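Phosphoribosylglycinamide synthetase (Anaerococcus prevotii, PDB 4DIM) probably acts as an ATP-dependent ligase of the ATP-grasp type, likely to bind ATP and a metal ion. Local coordinates at residues A[236-239]-A[240-243]; A[242-245]-A[246-250]; A[379-383]-A[384-388]. All coordinates share one frame; numbering follows the deposited sequence.

Contact 1: residues A[236-239]-A[240-243]; sequences DDII and EKTK
The carboxylate of Asp237 meets the ammonium group of Lys241 at one oxygen: OD1 lies 2.7 Å from Lys241 NZ, forming a salt bridge four residues along helix 236-253. The nitrogen comes to the syn side of that oxygen but stands 33° out of the carboxylate plane. The carbonyl of Ile238 is the second flat group, and Thr242 takes it from both faces. Thr242 N donates to Ile238 O at 3.0 Å from one face, and Thr242 OG1 donates to the same Ile238 O, also at 3.0 Å, from the opposite one. The hydroxyl can do this because chi1 of -66° sets OG1 beside its own backbone N, facing back along the helix.

The Asp237 torsion accounts for the salt bridge. With chi1 at -175° the carboxylate is swung to the carbonyl side of its residue, while the extended Lys241 chain passes back over the preceding turn, its CG 3.3 Å from Asp237 O. The same ammonium also donates to Asn269 O. A neighbouring pair is looser: Lys243 NZ is 3.4 Å from Glu240 OE2, a weak ion pair. Nearby, Lys243 CE lies 4.0 Å from the Ile239 CG2 methyl, which is also 4.0 Å from Glu240 OE2.

Thr242 rests on Phe196, Ala198, Pro212 and Val271, so its side faces the large antiparallel sheet, whereas Asp237 and Glu240 are exposed. On the buried side the hydroxyl therefore spends its proton within the helix. On the open side, two aspartates in the first helical turn would probably interact favourably with the helix dipole, and Lys241 would partly offset the charge of Asp237, its ammonium being shared with Asn269 O.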
ATOM      1  N   ASP A 236      19.275  10.063  -9.657  1.00 90.21           N
ATOM      2  CA  ASP A 236      18.047  10.730 -10.117  1.00 88.42           C
ATOM      3  C   ASP A 236      17.436  10.046 -11.373  1.00 90.92           C
ATOM      4  O   ASP A 236      16.235  10.168 -11.590  1.00 90.70           O
ATOM      5  CB  ASP A 236      18.296  12.213 -10.424  1.00 92.30           C
ATOM      6  CG  ASP A 236      18.791  13.110  -9.292  1.00 98.48           C
ATOM      7  OD1 ASP A 236      18.371  12.902  -8.136  1.00 95.51           O
ATOM      8  OD2 ASP A 236      19.486  14.105  -9.590  1.00111.43           O
ATOM      9  N   ASP A 237      18.250   9.316 -12.178  1.00 86.14           N
ATOM     10  CA  ASP A 237      17.804   8.598 -13.365  1.00 84.48           C
ATOM     11  C   ASP A 237      16.801   7.470 -13.015  1.00 87.32           C
ATOM     12  O   ASP A 237      15.872   7.218 -13.783  1.00 85.20           O
ATOM     13  CB  ASP A 237      19.016   8.019 -14.101  1.00 88.44           C
ATOM     14  CG  ASP A 237      18.656   7.353 -15.409  1.00117.74           C
ATOM     15  OD1 ASP A 237      19.144   6.217 -15.651  1.00121.67           O
ATOM     16  OD2 ASP A 237      17.816   7.927 -16.165  1.00128.00           O
ATOM     17  N   ILE A 238      16.964   6.846 -11.835  1.00 84.22           N
ATOM     18  CA  ILE A 238      16.069   5.801 -11.340  1.00 81.97           C
ATOM     19  C   ILE A 238      14.766   6.461 -10.884  1.00 82.75           C
ATOM     20  O   ILE A 238      13.679   5.937 -11.122  1.00 78.41           O
ATOM     21  CB  ILE A 238      16.746   4.983 -10.182  1.00 84.22           C
ATOM     22  CG1 ILE A 238      18.122   4.439 -10.588  1.00 85.35           C
ATOM     23  CG2 ILE A 238      15.854   3.834  -9.712  1.00 82.25           C
ATOM     24  CD1 ILE A 238      18.181   3.753 -11.972  1.00 82.89           C
ATOM     25  N   ILE A 239      14.881   7.632 -10.270  1.00 81.95           N
ATOM     26  CA  ILE A 239      13.713   8.383  -9.782  1.00 81.31           C
ATOM     27  C   ILE A 239      12.813   8.764 -10.991  1.00 89.72           C
ATOM     28  O   ILE A 239      11.603   8.655 -10.907  1.00 89.67           O
ATOM     29  CB  ILE A 239      14.154   9.643  -8.965  1.00 83.73           C
ATOM     30  CG1 ILE A 239      14.969   9.279  -7.703  1.00 83.66           C
ATOM     31  CG2 ILE A 239      12.968  10.551  -8.618  1.00 81.46           C
ATOM     32  CD1 ILE A 239      14.196   8.619  -6.520  1.00 94.66           C
ATOM     33  N   GLU A 240      13.414   9.210 -12.088  1.00 90.65           N
ATOM     34  CA  GLU A 240      12.691   9.618 -13.300  1.00 91.55           C
ATOM     35  C   GLU A 240      12.152   8.450 -14.070  1.00 93.68           C
ATOM     36  O   GLU A 240      11.087   8.562 -14.666  1.00 93.71           O
ATOM     37  CB  GLU A 240      13.596  10.436 -14.206  1.00 95.71           C
ATOM     38  CG  GLU A 240      14.010  11.770 -13.604  1.00112.14           C
ATOM     39  CD  GLU A 240      12.924  12.655 -13.000  1.00135.27           C
ATOM     40  OE1 GLU A 240      11.970  13.029 -13.727  1.00126.60           O
ATOM     41  OE2 GLU A 240      13.046  12.992 -11.795  1.00120.60           O
ATOM     42  N   LYS A 241      12.892   7.335 -14.083  1.00 88.08           N
ATOM     43  CA  LYS A 241      12.421   6.099 -14.696  1.00 85.08           C
ATOM     44  C   LYS A 241      11.158   5.576 -13.971  1.00 84.97           C
ATOM     45  O   LYS A 241      10.294   5.018 -14.624  1.00 86.75           O
ATOM     46  CB  LYS A 241      13.529   5.048 -14.685  1.00 85.79           C
ATOM     47  CG  LYS A 241      14.467   5.146 -15.869  1.00 89.62           C
ATOM     48  CD  LYS A 241      15.685   4.238 -15.693  1.00 97.85           C
ATOM     49  CE  LYS A 241      16.704   4.391 -16.805  1.00 94.18           C
ATOM     50  NZ  LYS A 241      18.025   3.882 -16.389  1.00 93.64           N
ATOM     51  N   THR A 242      11.054   5.780 -12.653  1.00 77.52           N
ATOM     52  CA  THR A 242       9.914   5.375 -11.820  1.00 75.66           C
ATOM     53  C   THR A 242       8.697   6.270 -12.153  1.00 82.06           C
ATOM     54  O   THR A 242       7.575   5.769 -12.335  1.00 82.57           O
ATOM     55  CB  THR A 242      10.325   5.431 -10.313  1.00 77.58           C
ATOM     56  OG1 THR A 242      11.324   4.446 -10.088  1.00 77.00           O
ATOM     57  CG2 THR A 242       9.198   5.153  -9.365  1.00 74.71           C
ATOM     58  N   LYS A 243       8.928   7.577 -12.248  1.00 79.26           N
ATOM     59  CA  LYS A 243       7.914   8.553 -12.642  1.00 80.12           C
ATOM     60  C   LYS A 243       7.343   8.192 -14.013  1.00 86.96           C
ATOM     61  O   LYS A 243       6.134   8.258 -14.225  1.00 87.70           O
ATOM     62  CB  LYS A 243       8.514   9.995 -12.686  1.00 83.49           C
ATOM     63  CG  LYS A 243       8.700  10.645 -11.300  1.00 97.55           C
ATOM     64  CD  LYS A 243       9.488  11.930 -11.263  1.00107.86           C
ATOM     65  CE  LYS A 243       9.682  12.389  -9.826  1.00107.87           C
ATOM     66  NZ  LYS A 243      10.431  13.685  -9.735  1.00112.32           N
TER

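Contact 2: residues A[242-245]-A[246-250]; sequences TKTE and VKKAI
Lys248 lies alongside Thr244, one helical turn back, with its CD 3.9 Å from the Thr244 CG2 methyl and its CG 3.3 Å from Thr244 O. The Lys248 chain then bends at chi3 (69°), which carries the ammonium across to Glu245, where NZ stands 3.5 Å from both OE1 and OE2. This is an even but weak salt bridge, and each group has a stronger partner elsewhere: Lys248 NZ donates to Asn121 O, while Glu245 OE1 accepts from Asn123 N. Replacing Lys248 by an alanine is likely to leave Asn121 O without this donor and the Glu245 carboxylate without its nearby positive charge. In the ATP-grasp domain, helix 236-253 packs against the large antiparallel sheet, and Val246 is on the side that faces it, touching Ala200 and Val210. Its CG2 sits 3.3 Å from Thr242 O, the carbonyl that also accepts from Val246 N at 2.9 Å. Ala249 continues this buried side onto Ile273 and Leu276. On the exposed side, Lys247 curls at its last torsion (chi4 81°), bringing NZ to 3.8 Å from Lys243 CB, while the two ammonium nitrogens, Lys243 NZ and Lys247 NZ, remain 6.5 Å apart.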
ATOM      1  N   THR A 242      11.054   5.780 -12.653  1.00 77.52           N
ATOM      2  CA  THR A 242       9.914   5.375 -11.820  1.00 75.66           C
ATOM      3  C   THR A 242       8.697   6.270 -12.153  1.00 82.06           C
ATOM      4  O   THR A 242       7.575   5.769 -12.335  1.00 82.57           O
ATOM      5  CB  THR A 242      10.325   5.431 -10.313  1.00 77.58           C
ATOM      6  OG1 THR A 242      11.324   4.446 -10.088  1.00 77.00           O
ATOM      7  CG2 THR A 242       9.198   5.153  -9.365  1.00 74.71           C
ATOM      8  N   LYS A 243       8.928   7.577 -12.248  1.00 79.26           N
ATOM      9  CA  LYS A 243       7.914   8.553 -12.642  1.00 80.12           C
ATOM     10  C   LYS A 243       7.343   8.192 -14.013  1.00 86.96           C
ATOM     11  O   LYS A 243       6.134   8.258 -14.225  1.00 87.70           O
ATOM     12  CB  LYS A 243       8.514   9.995 -12.686  1.00 83.49           C
ATOM     13  CG  LYS A 243       8.700  10.645 -11.300  1.00 97.55           C
ATOM     14  CD  LYS A 243       9.488  11.930 -11.263  1.00107.86           C
ATOM     15  CE  LYS A 243       9.682  12.389  -9.826  1.00107.87           C
ATOM     16  NZ  LYS A 243      10.431  13.685  -9.735  1.00112.32           N
ATOM     17  N   THR A 244       8.215   7.746 -14.917  1.00 84.30           N
ATOM     18  CA  THR A 244       7.806   7.362 -16.242  1.00 85.58           C
ATOM     19  C   THR A 244       6.922   6.125 -16.221  1.00 88.96           C
ATOM     20  O   THR A 244       5.868   6.148 -16.865  1.00 91.34           O
ATOM     21  CB  THR A 244       9.024   7.139 -17.134  1.00 93.47           C
ATOM     22  OG1 THR A 244       9.633   8.415 -17.386  1.00 92.19           O
ATOM     23  CG2 THR A 244       8.655   6.465 -18.464  1.00 93.20           C
ATOM     24  N   GLU A 245       7.359   5.028 -15.561  1.00 81.75           N
ATOM     25  CA  GLU A 245       6.577   3.785 -15.578  1.00 80.05           C
ATOM     26  C   GLU A 245       5.286   3.932 -14.802  1.00 79.98           C
ATOM     27  O   GLU A 245       4.276   3.387 -15.235  1.00 79.94           O
ATOM     28  CB  GLU A 245       7.366   2.588 -15.027  1.00 80.73           C
ATOM     29  CG  GLU A 245       8.563   2.133 -15.834  1.00 95.79           C
ATOM     30  CD  GLU A 245       8.395   2.060 -17.341  1.00112.11           C
ATOM     31  OE1 GLU A 245       7.705   1.126 -17.801  1.00 85.97           O
ATOM     32  OE2 GLU A 245       8.981   2.901 -18.065  1.00103.44           O
ATOM     33  N   VAL A 246       5.300   4.637 -13.656  1.00 72.01           N
ATOM     34  CA  VAL A 246       4.071   4.795 -12.890  1.00 69.97           C
ATOM     35  C   VAL A 246       3.037   5.584 -13.715  1.00 76.04           C
ATOM     36  O   VAL A 246       1.896   5.163 -13.799  1.00 75.06           O
ATOM     37  CB  VAL A 246       4.351   5.447 -11.519  1.00 72.79           C
ATOM     38  CG1 VAL A 246       3.062   5.919 -10.847  1.00 71.91           C
ATOM     39  CG2 VAL A 246       5.128   4.484 -10.614  1.00 70.91           C
ATOM     40  N   LYS A 247       3.434   6.705 -14.344  1.00 77.69           N
ATOM     41  CA  LYS A 247       2.505   7.487 -15.196  1.00 80.00           C
ATOM     42  C   LYS A 247       1.939   6.632 -16.350  1.00 84.41           C
ATOM     43  O   LYS A 247       0.743   6.731 -16.657  1.00 86.56           O
ATOM     44  CB  LYS A 247       3.186   8.734 -15.759  1.00 83.65           C
ATOM     45  CG  LYS A 247       3.313   9.871 -14.741  1.00 84.52           C
ATOM     46  CD  LYS A 247       3.956  11.147 -15.379  1.00 90.91           C
ATOM     47  CE  LYS A 247       4.219  12.277 -14.396  1.00107.83           C
ATOM     48  NZ  LYS A 247       5.483  12.076 -13.606  1.00120.57           N
ATOM     49  N   LYS A 248       2.792   5.784 -16.961  1.00 77.85           N
ATOM     50  CA  LYS A 248       2.362   4.883 -18.015  1.00 77.88           C
ATOM     51  C   LYS A 248       1.354   3.858 -17.508  1.00 83.04           C
ATOM     52  O   LYS A 248       0.372   3.567 -18.196  1.00 85.69           O
ATOM     53  CB  LYS A 248       3.560   4.138 -18.613  1.00 79.43           C
ATOM     54  CG  LYS A 248       4.360   4.924 -19.584  1.00 87.07           C
ATOM     55  CD  LYS A 248       5.722   4.328 -19.829  1.00 92.63           C
ATOM     56  CE  LYS A 248       5.661   3.041 -20.568  1.00 90.87           C
ATOM     57  NZ  LYS A 248       7.011   2.534 -20.878  1.00104.79           N
ATOM     58  N   ALA A 249       1.624   3.273 -16.332  1.00 77.77           N
ATOM     59  CA  ALA A 249       0.782   2.240 -15.695  1.00 75.08           C
ATOM     60  C   ALA A 249      -0.555   2.778 -15.291  1.00 79.61           C
ATOM     61  O   ALA A 249      -1.574   2.116 -15.442  1.00 81.41           O
ATOM     62  CB  ALA A 249       1.471   1.722 -14.477  1.00 72.53           C
ATOM     63  N   ILE A 250      -0.550   3.967 -14.728  1.00 74.84           N
ATOM     64  CA  ILE A 250      -1.778   4.629 -14.321  1.00 73.91           C
ATOM     65  C   ILE A 250      -2.700   4.717 -15.496  1.00 78.54           C
ATOM     66  O   ILE A 250      -3.877   4.380 -15.375  1.00 79.82           O
ATOM     67  CB  ILE A 250      -1.464   6.023 -13.713  1.00 75.44           C
ATOM     68  CG1 ILE A 250      -0.951   5.836 -12.248  1.00 72.24           C
ATOM     69  CG2 ILE A 250      -2.685   6.929 -13.753  1.00 76.19           C
ATOM     70  CD1 ILE A 250      -0.194   6.974 -11.724  1.00 81.46           C
TER

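Contact 3: residues A[379-383]-A[384-388]; sequences VKEET and LDKCK
Val379 and Cys387 form the close-packed side: Val379 CG2 is 4.0 Å from Cys387 CB and 3.7 Å from Cys387 O. Two residues on, Cys387 SG lies 3.7 Å from Glu381 N, against the strand backbone, and touches the Glu381 CB methylene as well. Ala323 and Leu325 of the neighbouring strand 323-329 touch Cys387 too, and Leu391 and Ile394, farther along the helix, reach Val379.

The chain here passes from strand 375-381 of the large antiparallel sheet through a two-residue turn into helix 384-395. The short segments of strand and helix run at 140°, their axes 7.3 Å apart at closest approach, so the helix folds back over the strand. Thr383 is the N-cap: its chi1 of 71° places OG1 between its own backbone N and carbonyl carbon, from where it accepts Lys386 N at 3.2 Å in a nearly straight bond (164°). Thr383 O accepts from Cys387 N at 3.1 Å, beginning the regular helical pattern.

Toward solvent the contact is carried by long polar chains instead. Glu382 and Lys386 run side by side, pointing the same way, and form a salt bridge, Glu382 OE1 to Lys386 NZ, at 3.0 Å. A local bond holds the Glu381 carboxylate beside the turn: its OE2 accepts from Glu382 N at 3.0 Å through the anti lone pair.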
ATOM      1  N   VAL A 379       9.704  10.139  12.259  1.00 78.74           N
ATOM      2  CA  VAL A 379      10.616  11.269  12.382  1.00 78.41           C
ATOM      3  C   VAL A 379      10.826  11.898  10.999  1.00 80.95           C
ATOM      4  O   VAL A 379      10.560  11.254   9.973  1.00 75.86           O
ATOM      5  CB  VAL A 379      11.940  10.902  13.032  1.00 81.46           C
ATOM      6  CG1 VAL A 379      11.697  10.272  14.402  1.00 82.43           C
ATOM      7  CG2 VAL A 379      12.764   9.979  12.142  1.00 80.42           C
ATOM      8  N   LYS A 380      11.220  13.191  11.021  1.00 80.79           N
ATOM      9  CA  LYS A 380      11.557  14.032   9.874  1.00 82.18           C
ATOM     10  C   LYS A 380      12.852  14.782  10.219  1.00 91.57           C
ATOM     11  O   LYS A 380      13.053  15.098  11.389  1.00 93.38           O
ATOM     12  CB  LYS A 380      10.400  15.017   9.516  1.00 84.31           C
ATOM     13  CG  LYS A 380      10.040  16.050  10.589  1.00 87.00           C
ATOM     14  CD  LYS A 380       8.962  16.991  10.071  1.00 93.66           C
ATOM     15  CE  LYS A 380       8.369  17.953  11.068  1.00 94.42           C
ATOM     16  NZ  LYS A 380       9.387  18.825  11.733  1.00122.46           N
ATOM     17  N   GLU A 381      13.711  15.089   9.230  1.00 90.28           N
ATOM     18  CA  GLU A 381      15.001  15.781   9.456  1.00 92.28           C
ATOM     19  C   GLU A 381      15.618  16.155   8.062  1.00 97.28           C
ATOM     20  O   GLU A 381      15.022  15.800   7.063  1.00 95.06           O
ATOM     21  CB  GLU A 381      15.913  14.854  10.296  1.00 93.20           C
ATOM     22  CG  GLU A 381      17.220  15.422  10.808  1.00111.49           C
ATOM     23  CD  GLU A 381      17.346  16.788  11.448  1.00123.70           C
ATOM     24  OE1 GLU A 381      17.489  16.842  12.692  1.00119.38           O
ATOM     25  OE2 GLU A 381      17.569  17.759  10.685  1.00108.57           O
ATOM     26  N   GLU A 382      16.725  16.920   7.973  1.00 98.58           N
ATOM     27  CA  GLU A 382      17.303  17.318   6.666  1.00100.29           C
ATOM     28  C   GLU A 382      17.691  16.127   5.785  1.00100.00           C
ATOM     29  O   GLU A 382      17.563  16.199   4.560  1.00 97.38           O
ATOM     30  CB  GLU A 382      18.552  18.207   6.840  1.00105.92           C
ATOM     31  CG  GLU A 382      18.263  19.670   7.119  1.00122.64           C
ATOM     32  CD  GLU A 382      19.491  20.571   7.142  1.00158.70           C
ATOM     33  OE1 GLU A 382      20.618  20.052   6.965  1.00156.84           O
ATOM     34  OE2 GLU A 382      19.328  21.797   7.349  1.00155.36           O
ATOM     35  N   THR A 383      18.186  15.051   6.418  1.00 96.11           N
ATOM     36  CA  THR A 383      18.653  13.848   5.738  1.00 94.25           C
ATOM     37  C   THR A 383      18.155  12.582   6.398  1.00 93.82           C
ATOM     38  O   THR A 383      17.775  12.595   7.555  1.00 92.50           O
ATOM     39  CB  THR A 383      20.181  13.828   5.741  1.00101.78           C
ATOM     40  OG1 THR A 383      20.665  13.579   7.065  1.00103.97           O
ATOM     41  CG2 THR A 383      20.762  15.101   5.234  1.00101.94           C
ATOM     42  N   LEU A 384      18.242  11.477   5.675  1.00 91.63           N
ATOM     43  CA  LEU A 384      17.893  10.156   6.175  1.00 90.10           C
ATOM     44  C   LEU A 384      18.916   9.646   7.239  1.00 91.63           C
ATOM     45  O   LEU A 384      18.511   8.931   8.150  1.00 88.69           O
ATOM     46  CB  LEU A 384      17.775   9.151   5.009  1.00 90.41           C
ATOM     47  CG  LEU A 384      17.345   7.720   5.384  1.00 94.35           C
ATOM     48  CD1 LEU A 384      16.005   7.724   6.111  1.00 93.28           C
ATOM     49  CD2 LEU A 384      17.341   6.833   4.184  1.00 94.54           C
ATOM     50  N   ASP A 385      20.201  10.030   7.164  1.00 91.77           N
ATOM     51  CA  ASP A 385      21.194   9.610   8.198  1.00 92.81           C
ATOM     52  C   ASP A 385      20.879  10.270   9.561  1.00 95.98           C
ATOM     53  O   ASP A 385      20.905   9.595  10.598  1.00 93.02           O
ATOM     54  CB  ASP A 385      22.625   9.916   7.777  1.00 97.46           C
ATOM     55  CG  ASP A 385      23.013   9.232   6.477  1.00118.96           C
ATOM     56  OD1 ASP A 385      22.290   9.436   5.451  1.00122.87           O
ATOM     57  OD2 ASP A 385      24.031   8.500   6.469  1.00124.41           O
ATOM     58  N   LYS A 386      20.470  11.561   9.535  1.00 93.78           N
ATOM     59  CA  LYS A 386      20.050  12.276  10.753  1.00 93.25           C
ATOM     60  C   LYS A 386      18.726  11.681  11.292  1.00 92.71           C
ATOM     61  O   LYS A 386      18.584  11.561  12.508  1.00 93.03           O
ATOM     62  CB  LYS A 386      19.911  13.784  10.497  1.00 96.21           C
ATOM     63  CG  LYS A 386      21.193  14.515  10.118  1.00106.67           C
ATOM     64  CD  LYS A 386      20.921  15.871   9.449  1.00115.77           C
ATOM     65  CE  LYS A 386      22.220  16.639   9.240  1.00131.11           C
ATOM     66  NZ  LYS A 386      22.033  17.971   8.589  1.00138.60           N
ATOM     67  N   CYS A 387      17.809  11.242  10.394  1.00 85.08           N
ATOM     68  CA  CYS A 387      16.566  10.547  10.757  1.00 81.84           C
ATOM     69  C   CYS A 387      16.874   9.280  11.510  1.00 88.78           C
ATOM     70  O   CYS A 387      16.283   9.035  12.553  1.00 89.21           O
ATOM     71  CB  CYS A 387      15.730  10.209   9.519  1.00 79.48           C
ATOM     72  SG  CYS A 387      14.854  11.603   8.783  1.00 81.70           S
ATOM     73  N   LYS A 388      17.704   8.412  10.901  1.00 87.50           N
ATOM     74  CA  LYS A 388      18.093   7.116  11.477  1.00 87.57           C
ATOM     75  C   LYS A 388      18.747   7.268  12.856  1.00 93.82           C
ATOM     76  O   LYS A 388      18.433   6.488  13.757  1.00 95.10           O
ATOM     77  CB  LYS A 388      19.058   6.372  10.560  1.00 90.17           C
ATOM     78  CG  LYS A 388      18.434   5.824   9.288  1.00 90.67           C
ATOM     79  CD  LYS A 388      19.568   5.458   8.331  1.00 91.91           C
ATOM     80  CE  LYS A 388      19.187   4.734   7.060  1.00103.23           C
ATOM     81  NZ  LYS A 388      20.185   4.980   5.975  1.00115.43           N
TER

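In the fold
Contacts 1 and 2 are successive turns of one element, helix 236-253; they share Thr242 and Lys243, and their centres are 10 Å apart. Both are two-sided, with one side buried on the large antiparallel sheet and the other carrying charges, but contact 2 has more buried residues and lies nearer the centre of the chain. Their charged groups reach different neighbours: Asn269 in contact 1, Asn121 and Asn123 in contact 2. Contact 3 joins a strand of that same sheet to another helix; its centre is farthest from the chain centre, about 23 Å, and two of its nine touching residues are buried. There a threonine hydroxyl accepts a bond at the helix start, whereas in contact 1 one donates within the helix.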